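Local structure of alpha-glucosidase (Pseudoalteromonas sp. K8, 5HQA) at residues A[169-174]-A[183-188]; A[228-233]-A[244-249]; A[236-241]-A[478-483]. The protein hydrolyses alpha-glucosidic bonds as a family 97 glycoside hydrolase that binds calcium, with its activity enhanced by chloride. All coordinates share one frame; numbering follows the deposited sequence.

Interaction 1: residues A[169-174]-A[183-188]; sequences HTPFTF and SIHEAA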
loop_
_atom_site.group_PDB
_atom_site.type_symbol
_atom_site.label_atom_id
_atom_site.label_comp_id
_atom_site.label_asym_id
_atom_site.label_seq_id
_atom_site.Cartn_x
_atom_site.Cartn_y
_atom_site.Cartn_z
ATOM N N HIS A 169 6.817 -10.281 6.376
ATOM C CA HIS A 169 5.600 -9.496 6.260
ATOM C C HIS A 169 4.845 -9.879 4.992
ATOM O O HIS A 169 5.394 -10.481 4.064
ATOM C CB HIS A 169 5.924 -7.997 6.242
ATOM C CG HIS A 169 6.103 -7.409 7.605
ATOM N ND1 HIS A 169 5.185 -7.594 8.618
ATOM C CD2 HIS A 169 7.092 -6.641 8.126
ATOM C CE1 HIS A 169 5.601 -6.966 9.704
ATOM N NE2 HIS A 169 6.751 -6.374 9.431
ATOM N N THR A 170 3.565 -9.521 4.960
ATOM C CA THR A 170 2.766 -9.716 3.756
ATOM C C THR A 170 2.456 -8.351 3.138
ATOM O O THR A 170 2.463 -7.343 3.847
ATOM C CB THR A 170 1.453 -10.480 4.060
ATOM O OG1 THR A 170 0.494 -9.598 4.667
ATOM C CG2 THR A 170 1.718 -11.678 4.985
ATOM N N PRO A 171 2.170 -8.294 1.823
ATOM C CA PRO A 171 2.043 -9.369 0.823
ATOM C C PRO A 171 3.347 -10.125 0.638
ATOM O O PRO A 171 4.414 -9.522 0.452
ATOM C CB PRO A 171 1.661 -8.616 -0.460
ATOM C CG PRO A 171 1.065 -7.335 0.027
ATOM C CD PRO A 171 1.869 -6.977 1.233
ATOM N N PHE A 172 3.262 -11.441 0.732
ATOM C CA PHE A 172 4.420 -12.323 0.641
ATOM C C PHE A 172 4.305 -13.060 -0.685
ATOM O O PHE A 172 3.423 -13.912 -0.846
ATOM C CB PHE A 172 4.444 -13.289 1.822
ATOM C CG PHE A 172 5.528 -14.323 1.738
ATOM C CD1 PHE A 172 6.853 -13.944 1.550
ATOM C CD2 PHE A 172 5.231 -15.673 1.884
ATOM C CE1 PHE A 172 7.866 -14.904 1.493
ATOM C CE2 PHE A 172 6.237 -16.639 1.826
ATOM C CZ PHE A 172 7.556 -16.250 1.633
ATOM N N THR A 173 5.189 -12.727 -1.630
ATOM C CA THR A 173 5.084 -13.165 -3.018
ATOM C C THR A 173 6.217 -14.116 -3.378
ATOM O O THR A 173 7.381 -13.871 -3.045
ATOM C CB THR A 173 5.109 -11.948 -3.947
ATOM O OG1 THR A 173 3.983 -11.119 -3.640
ATOM C CG2 THR A 173 5.051 -12.370 -5.415
ATOM N N PHE A 174 5.879 -15.194 -4.078
ATOM C CA PHE A 174 6.887 -16.152 -4.503
ATOM C C PHE A 174 6.389 -16.856 -5.761
ATOM O O PHE A 174 5.235 -16.700 -6.169
ATOM C CB PHE A 174 7.206 -17.145 -3.370
ATOM C CG PHE A 174 6.000 -17.912 -2.877
ATOM C CD1 PHE A 174 5.190 -17.388 -1.871
ATOM C CD2 PHE A 174 5.682 -19.149 -3.418
ATOM C CE1 PHE A 174 4.083 -18.097 -1.419
ATOM C CE2 PHE A 174 4.579 -19.856 -2.974
ATOM C CZ PHE A 174 3.784 -19.331 -1.979
ATOM N N SER A 183 0.845 -15.159 -3.945
ATOM C CA SER A 183 1.084 -14.117 -2.955
ATOM C C SER A 183 0.092 -14.274 -1.818
ATOM O O SER A 183 -1.115 -14.391 -2.060
ATOM C CB SER A 183 0.963 -12.724 -3.576
ATOM O OG SER A 183 1.416 -11.737 -2.662
ATOM N N ILE A 184 0.597 -14.257 -0.587
ATOM C CA ILE A 184 -0.213 -14.425 0.613
ATOM C C ILE A 184 -0.352 -13.070 1.296
ATOM O O ILE A 184 0.639 -12.347 1.460
ATOM C CB ILE A 184 0.414 -15.466 1.558
ATOM C CG1 ILE A 184 0.533 -16.809 0.831
ATOM C CG2 ILE A 184 -0.414 -15.612 2.852
ATOM C CD1 ILE A 184 1.357 -17.821 1.584
ATOM N N HIS A 185 -1.571 -12.733 1.704
ATOM C CA HIS A 185 -1.823 -11.446 2.343
ATOM C C HIS A 185 -3.093 -11.605 3.179
ATOM O O HIS A 185 -3.488 -12.730 3.507
ATOM C CB HIS A 185 -1.891 -10.350 1.263
ATOM C CG HIS A 185 -1.946 -8.951 1.797
ATOM N ND1 HIS A 185 -1.076 -8.475 2.757
ATOM C CD2 HIS A 185 -2.764 -7.916 1.482
ATOM C CE1 HIS A 185 -1.363 -7.212 3.017
ATOM N NE2 HIS A 185 -2.382 -6.847 2.257
ATOM N N GLU A 186 -3.719 -10.493 3.551
ATOM C CA GLU A 186 -4.984 -10.561 4.266
ATOM C C GLU A 186 -5.834 -9.355 3.884
ATOM O O GLU A 186 -5.338 -8.369 3.332
ATOM C CB GLU A 186 -4.772 -10.664 5.784
ATOM C CG GLU A 186 -3.848 -9.651 6.400
ATOM C CD GLU A 186 -3.695 -9.862 7.908
ATOM O OE1 GLU A 186 -2.624 -9.519 8.451
ATOM O OE2 GLU A 186 -4.643 -10.369 8.554
ATOM N N ALA A 187 -7.132 -9.448 4.165
ATOM C CA ALA A 187 -8.053 -8.385 3.798
ATOM C C ALA A 187 -8.981 -8.071 4.962
ATOM O O ALA A 187 -9.378 -8.970 5.713
ATOM C CB ALA A 187 -8.875 -8.765 2.549
ATOM N N ALA A 188 -9.323 -6.784 5.096
ATOM C CA ALA A 188 -10.251 -6.289 6.116
ATOM C C ALA A 188 -9.717 -6.565 7.522
ATOM O O ALA A 188 -10.367 -7.200 8.358
ATOM C CB ALA A 188 -11.660 -6.881 5.928
#

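Interaction 2: residues A[228-233]-A[244-249]; sequences WRTIQI and DIILNL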
loop_
_atom_site.group_PDB
_atom_site.type_symbol
_atom_site.label_atom_id
_atom_site.label_comp_id
_atom_site.label_asym_id
_atom_site.label_seq_id
_atom_site.Cartn_x
_atom_site.Cartn_y
_atom_site.Cartn_z
ATOM N N TRP A 228 -9.884 -11.748 6.562
ATOM C CA TRP A 228 -9.669 -12.718 5.498
ATOM C C TRP A 228 -8.181 -13.012 5.343
ATOM O O TRP A 228 -7.348 -12.113 5.432
ATOM C CB TRP A 228 -10.229 -12.180 4.180
ATOM C CG TRP A 228 -11.710 -12.011 4.209
ATOM C CD1 TRP A 228 -12.408 -10.905 4.605
ATOM C CD2 TRP A 228 -12.686 -12.994 3.836
ATOM N NE1 TRP A 228 -13.765 -11.143 4.503
ATOM C CE2 TRP A 228 -13.960 -12.414 4.031
ATOM C CE3 TRP A 228 -12.604 -14.307 3.355
ATOM C CZ2 TRP A 228 -15.148 -13.102 3.755
ATOM C CZ3 TRP A 228 -13.789 -14.997 3.084
ATOM C CH2 TRP A 228 -15.039 -14.394 3.288
ATOM N N ARG A 229 -7.848 -14.279 5.129
ATOM C CA ARG A 229 -6.516 -14.686 4.687
ATOM C C ARG A 229 -6.592 -14.882 3.180
ATOM O O ARG A 229 -7.521 -15.540 2.699
ATOM C CB ARG A 229 -6.084 -15.984 5.370
ATOM C CG ARG A 229 -5.661 -15.842 6.827
ATOM C CD ARG A 229 -6.838 -15.589 7.781
ATOM N NE ARG A 229 -6.348 -15.220 9.112
ATOM C CZ ARG A 229 -5.908 -14.001 9.426
ATOM N NH1 ARG A 229 -5.916 -13.025 8.513
ATOM N NH2 ARG A 229 -5.462 -13.756 10.654
ATOM N N THR A 230 -5.660 -14.288 2.429
ATOM C CA THR A 230 -5.766 -14.297 0.974
ATOM C C THR A 230 -4.578 -15.007 0.344
ATOM O O THR A 230 -3.435 -14.847 0.785
ATOM C CB THR A 230 -5.895 -12.873 0.375
ATOM O OG1 THR A 230 -4.710 -12.110 0.637
ATOM C CG2 THR A 230 -7.081 -12.145 0.976
ATOM N N ILE A 231 -4.865 -15.792 -0.694
ATOM C CA ILE A 231 -3.853 -16.499 -1.469
ATOM C C ILE A 231 -4.121 -16.186 -2.934
ATOM O O ILE A 231 -5.021 -16.774 -3.546
ATOM C CB ILE A 231 -3.872 -18.010 -1.219
ATOM C CG1 ILE A 231 -3.781 -18.304 0.288
ATOM C CG2 ILE A 231 -2.727 -18.669 -1.981
ATOM C CD1 ILE A 231 -4.040 -19.771 0.650
ATOM N N GLN A 232 -3.355 -15.259 -3.500
ATOM C CA GLN A 232 -3.442 -14.993 -4.928
ATOM C C GLN A 232 -2.608 -16.016 -5.681
ATOM O O GLN A 232 -1.509 -16.375 -5.248
ATOM C CB GLN A 232 -2.946 -13.582 -5.247
ATOM C CG GLN A 232 -3.830 -12.482 -4.674
ATOM C CD GLN A 232 -3.378 -11.103 -5.103
ATOM O OE1 GLN A 232 -2.934 -10.285 -4.286
ATOM N NE2 GLN A 232 -3.503 -10.831 -6.390
ATOM N N ILE A 233 -3.133 -16.484 -6.810
ATOM C CA ILE A 233 -2.483 -17.513 -7.616
ATOM C C ILE A 233 -2.652 -17.139 -9.078
ATOM O O ILE A 233 -3.776 -16.885 -9.524
ATOM C CB ILE A 233 -3.090 -18.909 -7.358
ATOM C CG1 ILE A 233 -3.073 -19.250 -5.863
ATOM C CG2 ILE A 233 -2.371 -19.970 -8.197
ATOM C CD1 ILE A 233 -3.930 -20.460 -5.495
ATOM N N ASP A 244 -8.565 -7.899 -8.239
ATOM C CA ASP A 244 -9.288 -7.052 -7.294
ATOM C C ASP A 244 -9.656 -7.788 -6.005
ATOM O O ASP A 244 -10.555 -7.348 -5.280
ATOM C CB ASP A 244 -10.564 -6.507 -7.938
ATOM C CG ASP A 244 -10.284 -5.529 -9.062
ATOM O OD1 ASP A 244 -9.580 -4.521 -8.828
ATOM O OD2 ASP A 244 -10.777 -5.768 -10.186
ATOM N N ILE A 245 -8.994 -8.905 -5.709
ATOM C CA ILE A 245 -9.465 -9.761 -4.625
ATOM C C ILE A 245 -9.426 -9.025 -3.284
ATOM O O ILE A 245 -10.340 -9.169 -2.462
ATOM C CB ILE A 245 -8.665 -11.077 -4.599
ATOM C CG1 ILE A 245 -9.288 -12.058 -3.613
ATOM C CG2 ILE A 245 -7.186 -10.827 -4.263
ATOM C CD1 ILE A 245 -8.666 -13.433 -3.699
ATOM N N ILE A 246 -8.405 -8.191 -3.050
ATOM C CA ILE A 246 -8.316 -7.512 -1.755
ATOM C C ILE A 246 -9.513 -6.585 -1.557
ATOM O O ILE A 246 -10.184 -6.622 -0.518
ATOM C CB ILE A 246 -6.986 -6.747 -1.618
ATOM C CG1 ILE A 246 -5.790 -7.711 -1.695
ATOM C CG2 ILE A 246 -6.957 -5.977 -0.296
ATOM C CD1 ILE A 246 -5.837 -8.845 -0.669
ATOM N N LEU A 247 -9.813 -5.748 -2.554
ATOM C CA LEU A 247 -10.985 -4.883 -2.444
ATOM C C LEU A 247 -12.266 -5.693 -2.319
ATOM O O LEU A 247 -13.158 -5.340 -1.537
ATOM C CB LEU A 247 -11.086 -3.958 -3.653
ATOM C CG LEU A 247 -10.092 -2.796 -3.733
ATOM C CD1 LEU A 247 -10.244 -2.122 -5.092
ATOM C CD2 LEU A 247 -10.340 -1.801 -2.606
ATOM N N ASN A 248 -12.391 -6.769 -3.103
ATOM C CA ASN A 248 -13.640 -7.531 -3.115
ATOM C C ASN A 248 -13.928 -8.200 -1.781
ATOM O O ASN A 248 -15.086 -8.541 -1.505
ATOM C CB ASN A 248 -13.612 -8.584 -4.220
ATOM C CG ASN A 248 -14.120 -8.038 -5.540
ATOM O OD1 ASN A 248 -15.011 -7.188 -5.560
ATOM N ND2 ASN A 248 -13.558 -8.517 -6.645
ATOM N N LEU A 249 -12.915 -8.395 -0.947
ATOM C CA LEU A 249 -13.133 -9.037 0.338
ATOM C C LEU A 249 -13.459 -8.045 1.445
ATOM O O LEU A 249 -13.703 -8.462 2.575
ATOM C CB LEU A 249 -11.909 -9.872 0.717
ATOM C CG LEU A 249 -11.731 -11.109 -0.164
ATOM C CD1 LEU A 249 -10.474 -11.831 0.231
ATOM C CD2 LEU A 249 -12.944 -12.050 -0.049
HETATM O O HOH W 1 -15.218 -8.448 4.934
#

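Interaction 3: residues A[236-241]-A[478-483]; sequences KAVDLV and LAFTRM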
loop_
_atom_site.group_PDB
_atom_site.type_symbol
_atom_site.label_atom_id
_atom_site.label_comp_id
_atom_site.label_asym_id
_atom_site.label_seq_id
_atom_site.Cartn_x
_atom_site.Cartn_y
_atom_site.Cartn_z
ATOM N N LYS A 236 1.080 -15.905 -14.358
ATOM C CA LYS A 236 2.025 -14.842 -14.663
ATOM C C LYS A 236 2.099 -13.873 -13.492
ATOM O O LYS A 236 1.123 -13.681 -12.763
ATOM C CB LYS A 236 1.614 -14.055 -15.916
ATOM C CG LYS A 236 1.504 -14.850 -17.178
ATOM C CD LYS A 236 0.894 -13.982 -18.273
ATOM C CE LYS A 236 0.860 -14.717 -19.607
ATOM N NZ LYS A 236 2.217 -15.198 -19.998
ATOM N N ALA A 237 3.259 -13.228 -13.346
ATOM C CA ALA A 237 3.400 -12.222 -12.301
ATOM C C ALA A 237 2.315 -11.149 -12.402
ATOM O O ALA A 237 1.720 -10.764 -11.388
ATOM C CB ALA A 237 4.793 -11.601 -12.369
ATOM N N VAL A 238 2.012 -10.676 -13.619
ATOM C CA VAL A 238 1.008 -9.618 -13.732
ATOM C C VAL A 238 -0.390 -10.102 -13.368
ATOM O O VAL A 238 -1.273 -9.274 -13.105
ATOM C CB VAL A 238 0.974 -8.977 -15.137
ATOM C CG1 VAL A 238 2.278 -8.232 -15.411
ATOM C CG2 VAL A 238 0.690 -10.017 -16.216
ATOM N N ASP A 239 -0.632 -11.420 -13.345
ATOM C CA ASP A 239 -1.941 -11.887 -12.898
ATOM C C ASP A 239 -2.162 -11.587 -11.423
ATOM O O ASP A 239 -3.308 -11.424 -10.992
ATOM C CB ASP A 239 -2.105 -13.385 -13.156
ATOM C CG ASP A 239 -2.124 -13.726 -14.635
ATOM O OD1 ASP A 239 -2.463 -12.843 -15.457
ATOM O OD2 ASP A 239 -1.802 -14.883 -14.976
ATOM N N LEU A 240 -1.085 -11.518 -10.634
ATOM C CA LEU A 240 -1.219 -11.053 -9.257
ATOM C C LEU A 240 -1.634 -9.591 -9.225
ATOM O O LEU A 240 -2.495 -9.195 -8.431
ATOM C CB LEU A 240 0.104 -11.221 -8.504
ATOM C CG LEU A 240 0.752 -12.604 -8.444
ATOM C CD1 LEU A 240 2.045 -12.531 -7.636
ATOM C CD2 LEU A 240 -0.204 -13.592 -7.840
ATOM N N VAL A 241 -1.011 -8.777 -10.074
ATOM C CA VAL A 241 -1.251 -7.339 -10.054
ATOM C C VAL A 241 -2.693 -7.024 -10.450
ATOM O O VAL A 241 -3.363 -6.206 -9.806
ATOM C CB VAL A 241 -0.236 -6.635 -10.973
ATOM C CG1 VAL A 241 -0.589 -5.179 -11.121
ATOM C CG2 VAL A 241 1.186 -6.802 -10.425
ATOM N N LEU A 478 8.563 -3.605 -5.496
ATOM C CA LEU A 478 7.337 -3.055 -4.920
ATOM C C LEU A 478 6.112 -3.452 -5.722
ATOM O O LEU A 478 5.069 -3.797 -5.152
ATOM C CB LEU A 478 7.417 -1.523 -4.850
ATOM C CG LEU A 478 8.389 -0.901 -3.841
ATOM C CD1 LEU A 478 8.377 0.630 -3.993
ATOM C CD2 LEU A 478 8.042 -1.308 -2.411
ATOM N N ALA A 479 6.222 -3.407 -7.052
ATOM C CA ALA A 479 5.054 -3.597 -7.909
ATOM C C ALA A 479 4.396 -4.956 -7.710
ATOM O O ALA A 479 3.198 -5.097 -7.972
ATOM C CB ALA A 479 5.442 -3.422 -9.378
ATOM N N PHE A 480 5.147 -5.966 -7.269
ATOM C CA PHE A 480 4.604 -7.312 -7.115
ATOM C C PHE A 480 4.569 -7.755 -5.658
ATOM O O PHE A 480 4.313 -8.934 -5.370
ATOM C CB PHE A 480 5.406 -8.313 -7.953
ATOM C CG PHE A 480 5.426 -7.993 -9.424
ATOM C CD1 PHE A 480 4.403 -8.434 -10.256
ATOM C CD2 PHE A 480 6.470 -7.254 -9.976
ATOM C CE1 PHE A 480 4.412 -8.138 -11.607
ATOM C CE2 PHE A 480 6.494 -6.952 -11.333
ATOM C CZ PHE A 480 5.466 -7.398 -12.153
ATOM N N THR A 481 4.823 -6.839 -4.734
ATOM C CA THR A 481 4.765 -7.164 -3.322
ATOM C C THR A 481 3.913 -6.113 -2.621
ATOM O O THR A 481 2.687 -6.246 -2.553
ATOM C CB THR A 481 6.185 -7.243 -2.740
ATOM O OG1 THR A 481 6.880 -6.012 -2.989
ATOM C CG2 THR A 481 6.976 -8.395 -3.379
ATOM N N ARG A 482 4.558 -5.047 -2.133
ATOM C CA ARG A 482 3.855 -3.970 -1.438
ATOM C C ARG A 482 2.648 -3.454 -2.224
ATOM O O ARG A 482 1.581 -3.208 -1.647
ATOM C CB ARG A 482 4.835 -2.828 -1.153
ATOM C CG ARG A 482 4.176 -1.504 -0.801
ATOM C CD ARG A 482 3.443 -1.550 0.546
ATOM N NE ARG A 482 2.849 -0.242 0.830
ATOM C CZ ARG A 482 1.719 0.202 0.284
ATOM N NH1 ARG A 482 1.268 1.416 0.583
ATOM N NH2 ARG A 482 1.033 -0.571 -0.554
ATOM N N MET A 483 2.788 -3.280 -3.544
ATOM C CA MET A 483 1.696 -2.669 -4.300
ATOM C C MET A 483 0.502 -3.606 -4.465
ATOM O O MET A 483 -0.587 -3.136 -4.819
ATOM C CB MET A 483 2.180 -2.187 -5.671
ATOM C CG MET A 483 3.250 -1.095 -5.605
ATOM S SD MET A 483 2.889 0.277 -4.470
ATOM C CE MET A 483 1.484 1.035 -5.282
#

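Interaction 1: residues A[169-174]-A[183-188]
His185 meets Thr170 and Pro171 where two antiparallel neighbours, strands 172-175 and 181-187, form a beta hairpin. With its CG anti to the backbone N (chi1 -172°), the histidine lies side by side with the proline and points the same way. Its CB passes 4.1 Å from Pro171 CA, and from CG onward one face of the imidazole is turned to Pro171 CG, which stands 3.8 Å from the His185 ring centroid in a CH-pi contact displaced toward the rim. ND1 meets Thr170 OG1 in a 2.7 Å hydrogen bond at the ring edge; OG1 also bonds Lys440 NZ, linking the histidine to that charge. CE1 lies 3.7 Å from Pro171 CD, and NE2 bonds to the backbone oxygen of Asp441. The peptide before Pro171 is cis. Beyond it the backbones pair through Phe172 N to Ile184 O and Ile184 N to Phe172 O, each 2.9 Å. On the face carrying these two side chains, Ile184 CD1 comes to the edges of two rings, 4.1 Å from Phe174 CE1 and 4.4 Å from Phe172 CD2. On the other face Thr173 OG1 and Ser183 OG lie 2.8 Å apart, probably hydrogen-bonded, and Thr173 OG1 also bonds Phe480 O. Histidine suits its buried place because its ring offers a pi face to proline C-H groups while both nitrogens find polar partners, which should fix its rotation.

Interaction 2: residues A[228-233]-A[244-249]
Leu249 lays its CD2 methyl over the indole of Trp228, 4.1 Å from the centroid of the six-membered ring and 13° off its normal, a CH-pi contact near the centre of the face. The two side chains meet at a slant, and the leucine's other branch, CD1, drops toward Trp228 CB and Thr230, so its two methyls serve indole and threonine at once. Leucine and threonine slide past each other in opposite directions, with Leu249 CD1 only 3.5 Å from Thr230 CG2, a tight fit. Ile246 comes at about a right angle to Thr230 and sets its CD1 3.7 Å from Thr230 OG1. Gln232 runs opposite to Ile245: its CG lies 3.8 Å from Ile245 CG2, while its NE2 bonds to Leu240 O. A water in the indole plane accepts from Trp228 NE1 at 3.1 Å and donates to Leu249 O at 2.8 Å. An alanine at Trp228 would probably leave Leu249 CD2 without its aromatic floor and the bridging water without its N-H donor. Helix 245-248 and the residue after it thus lean on strand 224-234 of the nine-stranded antiparallel sheet mainly through branched aliphatic groups, and the polar link between Trp228 and Leu249 passes through water.

Interaction 3: residues A[236-241]-A[478-483]
At the meeting of the N-terminal, mutarotase-like region with the TIM-barrel region of the enzyme, Phe480 projects from a type I beta turn, Leu478 to Thr481, against the short helix 237-241. Its CG is anti to the carbonyl carbon (chi1 -59°), and the ring touches the helix by its CD1 and CE1 atoms. Ala237 CB lies 3.6 Å from Phe480 CE1; an alanine suits this spot because its small methyl lets the ring come close to the helix backbone. Val238 N sits at the ring edge, near its plane, 4.0 Å from the same Phe480 CE1. One turn after Ala237, Val241 crosses the phenylalanine at a slant: its CG2 branch, anti to the carbonyl carbon, packs 3.6 Å from Phe480 CD1 and equally near Ala479 O. Both segments are braced from within. Leu478 O receives Thr481 N at 3.1 Å and Met483 N at 2.8 Å from opposite faces of its plane; the first closes the turn, the second ties on the residue after Arg482. Within 236-241, Asp239 OD2 takes Lys236 N at 3.1 Å from above the carboxylate plane. The phenylalanine also touches Val564 and Ile568, which flank the magnesium ligands Gly565 and Asp566 in sequence, while Val241 reaches Phe570. The contact is an apolar interface built round one aromatic ring, an interdomain packing of a TIM-barrel-type catalytic region against the N-terminal and C-terminal beta regions.

The three contacts form one connected patch, with centres 9 to 13 Å apart. Interactions 1 and 2 share a sheet: strand 181-187 pairs with strand 224-234, Ser183 O lying 2.8 Å from Gln232 N and His185 O 2.9 Å from Thr230 N. Gln232 NE2, 2.8 Å from Leu240 O, ties interaction 2 to the helix of interaction 3. Thr173 OG1, 2.8 Å from Phe480 O, carries interaction 1 across to the barrel region. The bound magnesium is about 10 Å from the Phe480 side chain and about 13 Å from that of Thr173. Toward the active site, Arg482 NH1 bonds to the backbone oxygen of Glu455, a calcium ligand.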